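Local atomic coordinates of ribokinase (PDB entry 3RY7), a protein that catalyses the magnesium-dependent phosphorylation of D-ribose at O-5 by ATP, giving D-ribose 5-phosphate for nucleotide synthesis or the pentose phosphate pathway. Residues I60-T65 with I87-A92; M117-E122 with L141-P146; A134-A139 with T161-P166; A147-F152 with N174-L179. One frame throughout, in Å; residues are numbered along the deposited sequence.

Contact 1 (I60-T65 with I87-A92); sequences ITKIGT and IKTAEA
Lys-62 and Ile-63 lie beside Ile-87 and Lys-88 as neighbouring parallel strands, the two ends of a beta-alpha-beta unit whose helix is 70-78. Strand 87-89 is outermost in the large sheet of this pfkB-type kinase; strand 56-64, on its own other side, pairs with strand 4-8 through backbone bonds of Ile-60.

Three backbone hydrogen bonds set the register. Ile-87 N reaches Thr-61 O at 2.9 Å in a bond that is almost perfectly straight (178° at the hydrogen). Ile-63 then uses both its polar backbone atoms, its N giving to Ile-87 O and its O receiving Thr-89 N. CA-H groups of Lys-62 and Lys-88 approach the carbonyl oxygens of Ile-87 and Ile-63 respectively, a familiar supplement in parallel pairing.

Apolar contacts occupy both faces. On one, Lys-62 has CG anti to its backbone N (chi1 -164°), which sets CG against Ile-87 CG2 at 3.7 Å; farther along the extended chain, CE comes 3.7 Å from Thr-89 CB. On the other face, Ile-63 CG1 and Lys-88 CG lie side by side at 3.9 Å.

Polar groups gather at the lysine tip. NZ forms a salt bridge with Asp-123 and a hydrogen bond with Thr-118 O, while Glu-91 stays beyond salt-bridge range. A water closes that gap: it accepts from Lys-62 NZ at 2.7 Å, donates to Glu-91 OE2 at 2.6 Å, and is hydrogen-bonded to Thr-89 OG1, which also accepts from Glu-91 N in an ST turn.

Contact 2 (M117-E122 with L141-P146); sequences MTMTPE and LEVPIP
The pyrrolidine ring of Pro-144 meets two carbonyl oxygens of the loop 117-120. Met-119 O comes to 3.2 Å from Pro-144 CG and also approaches CD and CB, while Met-117 O lies 3.6 Å from the same CG. A second pair of rings meets farther on, where Pro-121 CG stands 3.7 Å from Pro-146 O and 4.3 Å from Pro-146 CB, at the starts of helices 121-125 and 145-157.

Two methionines complete the interface. Chi2 of Met-117 (-59°) turns SD back, 3.5 Å from Glu-142 O. Met-119 starts more extended, bends at chi3, and brings CE to 4.0 Å from Val-143 CG2; its CB also packs on Pro-144 CD.

Glu-142 points its side chain away from the loop; it probably binds substrate. Its OE1 is hydrogen-bonded to Ser-10 OG and Lys-42 N, and its OE2 to a bound glycerol.

No hydrogen bond joins the two segments; three of the residues that meet are prolines, which have no N-H. The contact is one of van der Waals packing: proline carbons and Met-117 SD against carbonyl oxygens, Met-119 CE against a valine methyl.

Contact 3 (A134-A139 with T161-P166); sequences ADFVVA and TTVLNP
Val-137 and Ala-139 face strand 161-165 with their backbone N-H and C=O groups, and all four of these polar atoms are satisfied across the contact. Val-137 N gives to Thr-161 O at 3.1 Å and Val-137 O takes Val-163 N at 2.9 Å; Ala-139 repeats the pattern, its N giving to Val-163 O and its O taking Asn-165 N, both at 3.0 Å. In these four the donor lies nearly in line with the C=O bond. The ladder opens less regularly: Thr-161 N reaches Asp-135 O at 3.2 Å from 36° above the carbonyl plane.

Phe-136 and Val-138, between the bonded positions, send their backbone bonds the other way, to strand 4-8. Thr-161 OG1 is hydrogen-bonded to Lys-266 NZ, Thr-162 OG1 is held by Leu-179 O and Asp-181 N, and Asn-165 spends OD1 on Gln-46 and ND2 on Val-184 O.

The side chains are mostly apolar. Phe-136 CD1 lies 3.6 Å from Thr-161 CB, and Val-138 CG1 is 3.8 Å from Val-163 CG2 on the same face, which helix 252-263 covers. Helix 145-157 covers the face bearing Val-137, Ala-139 and Thr-162.

Parallel pairing with the intervening helix on one face is the beta-alpha-beta crossover, here at the buried centre of the ribokinase-fold sheet.

Contact 4 (A147-F152 with N174-L179); sequences AIISAF and NELLSL
Leu-176 O accepts the backbone N of Leu-179 at 2.8 Å, a bond within segment 174-179 at the end of its short helix; both leucines pack on helix 145-157. That longer helix is the crossover of the beta-alpha-beta unit joining strands 136-140 and 161-165, and here it meets a helical turn farther along the chain.

Ile-149 meets three residues of segment 174-179. Its CG1 is 3.7 Å from Leu-176 CB. Glu-175 crosses it at about a right angle, its carboxylate OE1 3.5 Å from Ile-149 CG2, a contact with a methyl group and not a polar pairing. Leu-179 also crosses at about a right angle, with CD1 3.8 Å from that same CG2.

Deeper in, Leu-176 has CG anti to its backbone N (chi1 174°), and the branch beyond ends with CD1 3.6 Å from Phe-152 CD1 and 3.9 Å from Ile-148 CG2. The Phe-152 ring in turn touches Val-137 and Ala-139 of one strand and Thr-162 and Leu-164 of the next, which seats the helix on the sheet. Ile-148, one helical turn earlier, covers a face of this ring, its CG2 standing 3.8 Å above the plane, over the centre.

How the contacts relate
Along the chain, contact 1 closes before any other opens, while contacts 2, 3 and 4 draw on the region from 117 to 179. Contacts 1 and 3 are parallel pairings in one large sheet, their centres 22 Å apart with strand 4-8 between them. The centres of contacts 1 and 2 are 12 Å apart; the two touch through Lys-62 NZ and Thr-118 O, and through Met-119 CE packed on Thr-61 and Lys-62. Helix 145-157 is common to contacts 2 and 4, their centres 11 Å apart, and connects the strands of contact 3, which alternates along the chain with both. Touching contacts, 1 to 2, then 2 to 3 and 4, link the sheet's edge to its middle, with Glu-142, which probably binds substrate, in the loop between strand 136-140 and helix 145-157.

Contact 1 (I60-T65 with I87-A92)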
loop_
_atom_site.group_PDB
_atom_site.type_symbol
_atom_site.label_atom_id
_atom_site.label_comp_id
_atom_site.label_asym_id
_atom_site.label_seq_id
_atom_site.Cartn_x
_atom_site.Cartn_y
_atom_site.Cartn_z
ATOM N N ILE A 60 25.818 -9.838 0.293
ATOM C CA ILE A 60 26.467 -10.825 1.129
ATOM C C ILE A 60 25.692 -10.863 2.426
ATOM O O ILE A 60 25.682 -9.899 3.189
ATOM C CB ILE A 60 27.929 -10.461 1.428
ATOM C CG1 ILE A 60 28.746 -10.311 0.141
ATOM C CG2 ILE A 60 28.559 -11.510 2.289
ATOM C CD1 ILE A 60 30.157 -9.750 0.390
ATOM N N THR A 61 25.009 -11.972 2.669
ATOM C CA THR A 61 24.169 -12.052 3.843
ATOM C C THR A 61 24.189 -13.500 4.298
ATOM O O THR A 61 24.532 -14.392 3.522
ATOM C CB THR A 61 22.736 -11.554 3.519
ATOM O OG1 THR A 61 21.991 -11.386 4.730
ATOM C CG2 THR A 61 22.025 -12.525 2.597
ATOM N N LYS A 62 23.875 -13.733 5.561
ATOM C CA LYS A 62 23.909 -15.079 6.108
ATOM C C LYS A 62 22.576 -15.431 6.751
ATOM O O LYS A 62 22.174 -14.826 7.743
ATOM C CB LYS A 62 25.036 -15.215 7.129
ATOM C CG LYS A 62 25.406 -16.659 7.468
ATOM C CD LYS A 62 26.575 -16.684 8.450
ATOM C CE LYS A 62 27.178 -18.084 8.628
ATOM N NZ LYS A 62 28.314 -18.042 9.634
ATOM N N ILE A 63 21.903 -16.416 6.169
ATOM C CA ILE A 63 20.665 -16.936 6.724
ATOM C C ILE A 63 20.854 -18.362 7.217
ATOM O O ILE A 63 21.942 -18.948 7.099
ATOM C CB ILE A 63 19.559 -16.948 5.686
ATOM C CG1 ILE A 63 19.966 -17.820 4.495
ATOM C CG2 ILE A 63 19.256 -15.513 5.237
ATOM C CD1 ILE A 63 18.987 -17.741 3.327
ATOM N N GLY A 64 19.792 -18.921 7.780
ATOM C CA GLY A 64 19.853 -20.272 8.282
ATOM C C GLY A 64 19.496 -21.265 7.188
ATOM O O GLY A 64 19.284 -20.894 6.026
ATOM N N THR A 65 19.428 -22.535 7.574
ATOM C CA THR A 65 19.024 -23.595 6.671
ATOM C C THR A 65 17.569 -23.982 6.958
ATOM O O THR A 65 17.111 -25.059 6.575
ATOM C CB THR A 65 19.949 -24.817 6.825
ATOM O OG1 THR A 65 20.041 -25.175 8.213
ATOM C CG2 THR A 65 21.365 -24.483 6.296
ATOM N N ILE A 87 25.139 -16.927 2.247
ATOM C CA ILE A 87 25.585 -18.051 3.052
ATOM C C ILE A 87 24.424 -18.645 3.844
ATOM O O ILE A 87 23.603 -17.903 4.378
ATOM C CB ILE A 87 26.653 -17.575 4.057
ATOM C CG1 ILE A 87 27.831 -16.949 3.317
ATOM C CG2 ILE A 87 27.128 -18.722 4.950
ATOM C CD1 ILE A 87 28.272 -15.641 3.933
ATOM N N LYS A 88 24.354 -19.975 3.919
ATOM C CA LYS A 88 23.357 -20.652 4.766
ATOM C C LYS A 88 24.064 -21.457 5.822
ATOM O O LYS A 88 25.038 -22.148 5.533
ATOM C CB LYS A 88 22.448 -21.575 3.961
ATOM C CG LYS A 88 21.676 -20.871 2.869
ATOM C CD LYS A 88 20.561 -21.750 2.311
ATOM C CE LYS A 88 19.988 -21.175 1.018
ATOM N NZ LYS A 88 18.857 -22.004 0.475
ATOM N N THR A 89 23.579 -21.363 7.049
ATOM C CA THR A 89 24.215 -22.044 8.156
ATOM C C THR A 89 23.177 -22.747 9.020
ATOM O O THR A 89 22.044 -22.262 9.168
ATOM C CB THR A 89 24.982 -21.081 9.042
ATOM O OG1 THR A 89 25.635 -21.827 10.066
ATOM C CG2 THR A 89 24.050 -20.053 9.688
ATOM N N ALA A 90 23.574 -23.890 9.579
ATOM C CA ALA A 90 22.726 -24.656 10.489
ATOM C C ALA A 90 23.074 -24.269 11.913
ATOM O O ALA A 90 22.442 -24.712 12.853
ATOM C CB ALA A 90 22.932 -26.146 10.286
ATOM N N GLU A 91 24.079 -23.414 12.050
ATOM C CA GLU A 91 24.518 -22.915 13.346
ATOM C C GLU A 91 23.442 -22.105 14.078
ATOM O O GLU A 91 23.419 -22.038 15.312
ATOM C CB GLU A 91 25.764 -22.046 13.151
ATOM C CG GLU A 91 26.222 -21.269 14.406
ATOM C CD GLU A 91 27.572 -20.565 14.208
ATOM O OE1 GLU A 91 28.111 -19.997 15.187
ATOM O OE2 GLU A 91 28.090 -20.584 13.067
ATOM N N ALA A 92 22.573 -21.459 13.312
ATOM C CA ALA A 92 21.549 -20.601 13.894
ATOM C C ALA A 92 20.377 -20.532 12.934
ATOM O O ALA A 92 20.532 -20.763 11.737
ATOM C CB ALA A 92 22.104 -19.186 14.172
HETATM O O HOH W 1 28.227 -20.636 10.432
HETATM O O HOH W 2 18.938 -22.767 10.257
#

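Contact 2 (M117-E122 with L141-P146)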
loop_
_atom_site.group_PDB
_atom_site.type_symbol
_atom_site.label_atom_id
_atom_site.label_comp_id
_atom_site.label_asym_id
_atom_site.label_seq_id
_atom_site.Cartn_x
_atom_site.Cartn_y
_atom_site.Cartn_z
ATOM N N MET A 117 24.220 -12.760 12.895
ATOM C CA MET A 117 25.268 -12.528 13.883
ATOM C C MET A 117 26.248 -13.699 14.020
ATOM O O MET A 117 27.064 -13.730 14.943
ATOM C CB MET A 117 24.653 -12.142 15.228
ATOM C CG MET A 117 23.913 -10.794 15.159
ATOM S SD MET A 117 25.027 -9.459 14.642
ATOM C CE MET A 117 26.034 -9.289 16.100
ATOM N N THR A 118 26.180 -14.657 13.100
ATOM C CA THR A 118 27.236 -15.666 13.034
ATOM C C THR A 118 28.182 -15.409 11.847
ATOM O O THR A 118 29.082 -16.208 11.581
ATOM C CB THR A 118 26.657 -17.089 12.911
ATOM O OG1 THR A 118 26.110 -17.272 11.598
ATOM C CG2 THR A 118 25.575 -17.336 13.994
ATOM N N MET A 119 27.974 -14.306 11.121
ATOM C CA MET A 119 28.789 -14.061 9.938
ATOM C C MET A 119 30.202 -13.751 10.393
ATOM O O MET A 119 30.381 -12.936 11.288
ATOM C CB MET A 119 28.246 -12.914 9.099
ATOM C CG MET A 119 28.959 -12.810 7.777
ATOM S SD MET A 119 28.507 -11.379 6.781
ATOM C CE MET A 119 26.900 -11.869 6.154
ATOM N N THR A 120 31.186 -14.424 9.791
ATOM C CA THR A 120 32.597 -14.303 10.199
ATOM C C THR A 120 33.464 -13.697 9.091
ATOM O O THR A 120 33.055 -13.627 7.921
ATOM C CB THR A 120 33.228 -15.683 10.493
ATOM O OG1 THR A 120 33.235 -16.448 9.287
ATOM C CG2 THR A 120 32.474 -16.436 11.572
ATOM N N PRO A 121 34.689 -13.281 9.442
ATOM C CA PRO A 121 35.598 -12.793 8.392
ATOM C C PRO A 121 35.798 -13.824 7.282
ATOM O O PRO A 121 35.896 -13.456 6.108
ATOM C CB PRO A 121 36.896 -12.544 9.148
ATOM C CG PRO A 121 36.433 -12.158 10.516
ATOM C CD PRO A 121 35.181 -12.966 10.791
ATOM N N GLU A 122 35.828 -15.097 7.647
ATOM C CA GLU A 122 35.948 -16.109 6.628
ATOM C C GLU A 122 34.785 -16.208 5.693
ATOM O O GLU A 122 34.986 -16.428 4.558
ATOM C CB GLU A 122 36.393 -17.470 7.151
ATOM C CG GLU A 122 36.121 -17.740 8.550
ATOM C CD GLU A 122 36.898 -16.907 9.487
ATOM O OE1 GLU A 122 38.111 -16.999 9.472
ATOM O OE2 GLU A 122 36.306 -16.183 10.266
ATOM N N LEU A 141 25.047 -2.504 11.093
ATOM C CA LEU A 141 25.479 -3.205 12.294
ATOM C C LEU A 141 24.551 -4.355 12.744
ATOM O O LEU A 141 24.566 -4.721 13.909
ATOM C CB LEU A 141 25.702 -2.210 13.437
ATOM C CG LEU A 141 26.739 -1.108 13.176
ATOM C CD1 LEU A 141 26.882 -0.162 14.360
ATOM C CD2 LEU A 141 28.086 -1.749 12.862
ATOM N N GLU A 142 23.747 -4.906 11.835
ATOM C CA GLU A 142 22.980 -6.130 12.146
ATOM C C GLU A 142 23.795 -7.379 11.777
ATOM O O GLU A 142 23.281 -8.501 11.723
ATOM C CB GLU A 142 21.606 -6.117 11.464
ATOM C CG GLU A 142 20.726 -4.967 11.993
ATOM C CD GLU A 142 19.268 -5.032 11.535
ATOM O OE1 GLU A 142 18.989 -5.555 10.430
ATOM O OE2 GLU A 142 18.408 -4.539 12.292
ATOM N N VAL A 143 25.089 -7.155 11.561
ATOM C CA VAL A 143 26.048 -8.199 11.246
ATOM C C VAL A 143 27.293 -7.897 12.122
ATOM O O VAL A 143 27.445 -6.766 12.607
ATOM C CB VAL A 143 26.305 -8.166 9.715
ATOM C CG1 VAL A 143 27.751 -8.000 9.391
ATOM C CG2 VAL A 143 25.664 -9.355 8.996
ATOM N N PRO A 144 28.154 -8.903 12.383
ATOM C CA PRO A 144 29.165 -8.622 13.411
ATOM C C PRO A 144 30.283 -7.697 12.919
ATOM O O PRO A 144 30.675 -7.718 11.755
ATOM C CB PRO A 144 29.727 -10.012 13.761
ATOM C CG PRO A 144 28.715 -10.994 13.210
ATOM C CD PRO A 144 28.134 -10.325 11.997
ATOM N N ILE A 145 30.765 -6.869 13.825
ATOM C CA ILE A 145 31.842 -5.932 13.525
ATOM C C ILE A 145 33.089 -6.568 12.867
ATOM O O ILE A 145 33.585 -6.038 11.874
ATOM C CB ILE A 145 32.184 -5.087 14.773
ATOM C CG1 ILE A 145 31.102 -4.010 14.958
ATOM C CG2 ILE A 145 33.595 -4.463 14.664
ATOM C CD1 ILE A 145 31.073 -3.402 16.338
ATOM N N PRO A 146 33.581 -7.718 13.395
ATOM C CA PRO A 146 34.760 -8.334 12.751
ATOM C C PRO A 146 34.490 -8.727 11.288
ATOM O O PRO A 146 35.395 -8.652 10.462
ATOM C CB PRO A 146 35.061 -9.569 13.623
ATOM C CG PRO A 146 34.426 -9.266 14.953
ATOM C CD PRO A 146 33.179 -8.435 14.620
#

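Contact 3 (A134-A139 with T161-P166)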
loop_
_atom_site.group_PDB
_atom_site.type_symbol
_atom_site.label_atom_id
_atom_site.label_comp_id
_atom_site.label_asym_id
_atom_site.label_seq_id
_atom_site.Cartn_x
_atom_site.Cartn_y
_atom_site.Cartn_z
ATOM N N ALA A 134 33.811 -3.900 -6.881
ATOM C CA ALA A 134 32.749 -2.948 -6.561
ATOM C C ALA A 134 33.229 -1.490 -6.574
ATOM O O ALA A 134 34.412 -1.214 -6.375
ATOM C CB ALA A 134 32.138 -3.277 -5.200
ATOM N N ASP A 135 32.293 -0.569 -6.795
ATOM C CA ASP A 135 32.522 0.853 -6.548
ATOM C C ASP A 135 32.298 1.216 -5.075
ATOM O O ASP A 135 33.023 2.043 -4.501
ATOM C CB ASP A 135 31.601 1.687 -7.435
ATOM C CG ASP A 135 31.882 1.468 -8.912
ATOM O OD1 ASP A 135 33.080 1.539 -9.288
ATOM O OD2 ASP A 135 30.920 1.210 -9.683
ATOM N N PHE A 136 31.280 0.603 -4.470
ATOM C CA PHE A 136 30.971 0.821 -3.058
ATOM C C PHE A 136 30.632 -0.488 -2.382
ATOM O O PHE A 136 30.015 -1.373 -2.982
ATOM C CB PHE A 136 29.762 1.753 -2.879
ATOM C CG PHE A 136 29.932 3.119 -3.504
ATOM C CD1 PHE A 136 30.348 4.200 -2.741
ATOM C CD2 PHE A 136 29.650 3.322 -4.849
ATOM C CE1 PHE A 136 30.493 5.454 -3.311
ATOM C CE2 PHE A 136 29.795 4.574 -5.421
ATOM C CZ PHE A 136 30.219 5.638 -4.659
ATOM N N VAL A 137 31.017 -0.597 -1.120
ATOM C CA VAL A 137 30.483 -1.636 -0.269
ATOM C C VAL A 137 29.786 -0.966 0.916
ATOM O O VAL A 137 30.330 -0.039 1.521
ATOM C CB VAL A 137 31.592 -2.636 0.182
ATOM C CG1 VAL A 137 32.843 -1.896 0.562
ATOM C CG2 VAL A 137 31.109 -3.479 1.340
ATOM N N VAL A 138 28.569 -1.414 1.223
ATOM C CA VAL A 138 27.762 -0.808 2.286
ATOM C C VAL A 138 27.454 -1.832 3.360
ATOM O O VAL A 138 26.979 -2.918 3.048
ATOM C CB VAL A 138 26.410 -0.284 1.734
ATOM C CG1 VAL A 138 25.652 0.514 2.804
ATOM C CG2 VAL A 138 26.625 0.549 0.480
ATOM N N ALA A 139 27.692 -1.481 4.616
ATOM C CA ALA A 139 27.394 -2.377 5.719
ATOM C C ALA A 139 26.516 -1.684 6.753
ATOM O O ALA A 139 26.482 -0.464 6.805
ATOM C CB ALA A 139 28.676 -2.857 6.380
ATOM N N THR A 161 35.335 2.265 -2.274
ATOM C CA THR A 161 34.764 3.166 -1.259
ATOM C C THR A 161 33.914 2.436 -0.211
ATOM O O THR A 161 33.002 1.688 -0.552
ATOM C CB THR A 161 33.897 4.251 -1.929
ATOM O OG1 THR A 161 34.690 4.932 -2.901
ATOM C CG2 THR A 161 33.381 5.253 -0.893
ATOM N N THR A 162 34.220 2.642 1.066
ATOM C CA THR A 162 33.445 1.999 2.116
ATOM C C THR A 162 32.390 2.918 2.729
ATOM O O THR A 162 32.653 4.086 3.007
ATOM C CB THR A 162 34.329 1.470 3.236
ATOM O OG1 THR A 162 35.044 2.559 3.835
ATOM C CG2 THR A 162 35.307 0.434 2.699
ATOM N N VAL A 163 31.192 2.384 2.947
ATOM C CA VAL A 163 30.146 3.156 3.592
ATOM C C VAL A 163 29.444 2.389 4.707
ATOM O O VAL A 163 28.913 1.294 4.508
ATOM C CB VAL A 163 29.170 3.827 2.559
ATOM C CG1 VAL A 163 29.425 3.341 1.138
ATOM C CG2 VAL A 163 27.737 3.667 2.976
ATOM N N LEU A 164 29.489 2.957 5.905
ATOM C CA LEU A 164 28.899 2.322 7.070
ATOM C C LEU A 164 27.680 3.101 7.554
ATOM O O LEU A 164 27.766 4.295 7.857
ATOM C CB LEU A 164 29.897 2.204 8.219
ATOM C CG LEU A 164 29.300 1.641 9.521
ATOM C CD1 LEU A 164 28.916 0.194 9.345
ATOM C CD2 LEU A 164 30.245 1.796 10.702
ATOM N N ASN A 165 26.549 2.405 7.607
ATOM C CA ASN A 165 25.351 2.882 8.293
ATOM C C ASN A 165 25.357 2.285 9.692
ATOM O O ASN A 165 25.012 1.119 9.874
ATOM C CB ASN A 165 24.114 2.471 7.490
ATOM C CG ASN A 165 22.833 2.550 8.292
ATOM O OD1 ASN A 165 22.048 1.607 8.295
ATOM N ND2 ASN A 165 22.617 3.671 8.983
ATOM N N PRO A 166 25.792 3.076 10.691
ATOM C CA PRO A 166 26.110 2.542 12.019
ATOM C C PRO A 166 24.869 2.311 12.882
ATOM O O PRO A 166 24.768 2.874 13.980
ATOM C CB PRO A 166 26.999 3.638 12.629
ATOM C CG PRO A 166 26.488 4.901 12.007
ATOM C CD PRO A 166 26.038 4.528 10.607
#

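Contact 4 (A147-F152 with N174-L179)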
loop_
_atom_site.group_PDB
_atom_site.type_symbol
_atom_site.label_atom_id
_atom_site.label_comp_id
_atom_site.label_asym_id
_atom_site.label_seq_id
_atom_site.Cartn_x
_atom_site.Cartn_y
_atom_site.Cartn_z
ATOM N N ALA A 147 33.261 -9.102 10.952
ATOM C CA ALA A 147 32.951 -9.345 9.551
ATOM C C ALA A 147 33.029 -8.055 8.728
ATOM O O ALA A 147 33.498 -8.065 7.582
ATOM C CB ALA A 147 31.566 -9.990 9.386
ATOM N N ILE A 148 32.526 -6.962 9.297
ATOM C CA ILE A 148 32.531 -5.690 8.588
ATOM C C ILE A 148 33.980 -5.186 8.401
ATOM O O ILE A 148 34.352 -4.736 7.322
ATOM C CB ILE A 148 31.675 -4.623 9.305
ATOM C CG1 ILE A 148 30.197 -5.062 9.409
ATOM C CG2 ILE A 148 31.762 -3.283 8.545
ATOM C CD1 ILE A 148 29.386 -4.181 10.308
ATOM N N ILE A 149 34.786 -5.290 9.452
ATOM C CA ILE A 149 36.200 -4.901 9.376
ATOM C C ILE A 149 36.894 -5.633 8.228
ATOM O O ILE A 149 37.615 -5.037 7.416
ATOM C CB ILE A 149 36.927 -5.173 10.699
ATOM C CG1 ILE A 149 36.488 -4.166 11.760
ATOM C CG2 ILE A 149 38.437 -5.090 10.509
ATOM C CD1 ILE A 149 37.007 -4.499 13.157
ATOM N N SER A 150 36.627 -6.927 8.116
ATOM C CA SER A 150 37.314 -7.715 7.105
ATOM C C SER A 150 36.892 -7.320 5.677
ATOM O O SER A 150 37.724 -7.286 4.750
ATOM C CB SER A 150 37.122 -9.210 7.382
ATOM O OG SER A 150 36.601 -9.856 6.243
ATOM N N ALA A 151 35.609 -6.999 5.503
ATOM C CA ALA A 151 35.112 -6.573 4.202
ATOM C C ALA A 151 35.666 -5.183 3.832
ATOM O O ALA A 151 35.980 -4.915 2.672
ATOM C CB ALA A 151 33.591 -6.564 4.193
ATOM N N PHE A 152 35.793 -4.318 4.836
ATOM C CA PHE A 152 36.282 -2.955 4.615
ATOM C C PHE A 152 37.805 -2.946 4.385
ATOM O O PHE A 152 38.319 -2.086 3.679
ATOM C CB PHE A 152 35.897 -2.040 5.790
ATOM C CG PHE A 152 34.458 -1.545 5.748
ATOM C CD1 PHE A 152 34.014 -0.576 6.656
ATOM C CD2 PHE A 152 33.561 -2.034 4.795
ATOM C CE1 PHE A 152 32.678 -0.108 6.623
ATOM C CE2 PHE A 152 32.235 -1.561 4.742
ATOM C CZ PHE A 152 31.791 -0.598 5.663
ATOM N N ASN A 174 38.468 1.347 16.832
ATOM C CA ASN A 174 39.239 2.140 15.889
ATOM C C ASN A 174 39.585 1.327 14.657
ATOM O O ASN A 174 39.641 1.860 13.544
ATOM C CB ASN A 174 40.514 2.669 16.551
ATOM C CG ASN A 174 40.220 3.574 17.730
ATOM O OD1 ASN A 174 39.135 4.158 17.815
ATOM N ND2 ASN A 174 41.181 3.695 18.651
ATOM N N GLU A 175 39.810 0.031 14.869
ATOM C CA GLU A 175 40.095 -0.883 13.774
ATOM C C GLU A 175 39.039 -0.771 12.658
ATOM O O GLU A 175 39.341 -0.989 11.481
ATOM C CB GLU A 175 40.197 -2.312 14.312
ATOM C CG GLU A 175 40.738 -3.337 13.327
ATOM C CD GLU A 175 40.859 -4.727 13.957
ATOM O OE1 GLU A 175 40.491 -5.731 13.295
ATOM O OE2 GLU A 175 41.311 -4.812 15.128
ATOM N N LEU A 176 37.805 -0.424 13.028
ATOM C CA LEU A 176 36.742 -0.257 12.041
ATOM C C LEU A 176 36.625 1.204 11.628
ATOM O O LEU A 176 36.505 1.519 10.448
ATOM C CB LEU A 176 35.386 -0.764 12.572
ATOM C CG LEU A 176 34.191 -0.490 11.627
ATOM C CD1 LEU A 176 34.430 -1.033 10.227
ATOM C CD2 LEU A 176 32.877 -1.021 12.178
ATOM N N LEU A 177 36.633 2.089 12.619
ATOM C CA LEU A 177 36.440 3.514 12.358
ATOM C C LEU A 177 37.398 3.993 11.293
ATOM O O LEU A 177 37.041 4.805 10.441
ATOM C CB LEU A 177 36.624 4.330 13.637
ATOM C CG LEU A 177 35.489 4.096 14.633
ATOM C CD1 LEU A 177 35.800 4.745 15.980
ATOM C CD2 LEU A 177 34.179 4.603 14.044
ATOM N N SER A 178 38.611 3.459 11.329
ATOM C CA SER A 178 39.675 3.932 10.450
ATOM C C SER A 178 39.564 3.359 9.046
ATOM O O SER A 178 40.391 3.662 8.188
ATOM C CB SER A 178 41.035 3.553 11.038
ATOM O OG SER A 178 41.281 2.171 10.841
ATOM N N LEU A 179 38.556 2.518 8.817
ATOM C CA LEU A 179 38.359 1.903 7.512
ATOM C C LEU A 179 37.177 2.511 6.757
ATOM O O LEU A 179 36.915 2.150 5.608
ATOM C CB LEU A 179 38.135 0.390 7.671
ATOM C CG LEU A 179 39.246 -0.412 8.360
ATOM C CD1 LEU A 179 38.901 -1.927 8.426
ATOM C CD2 LEU A 179 40.561 -0.181 7.629
#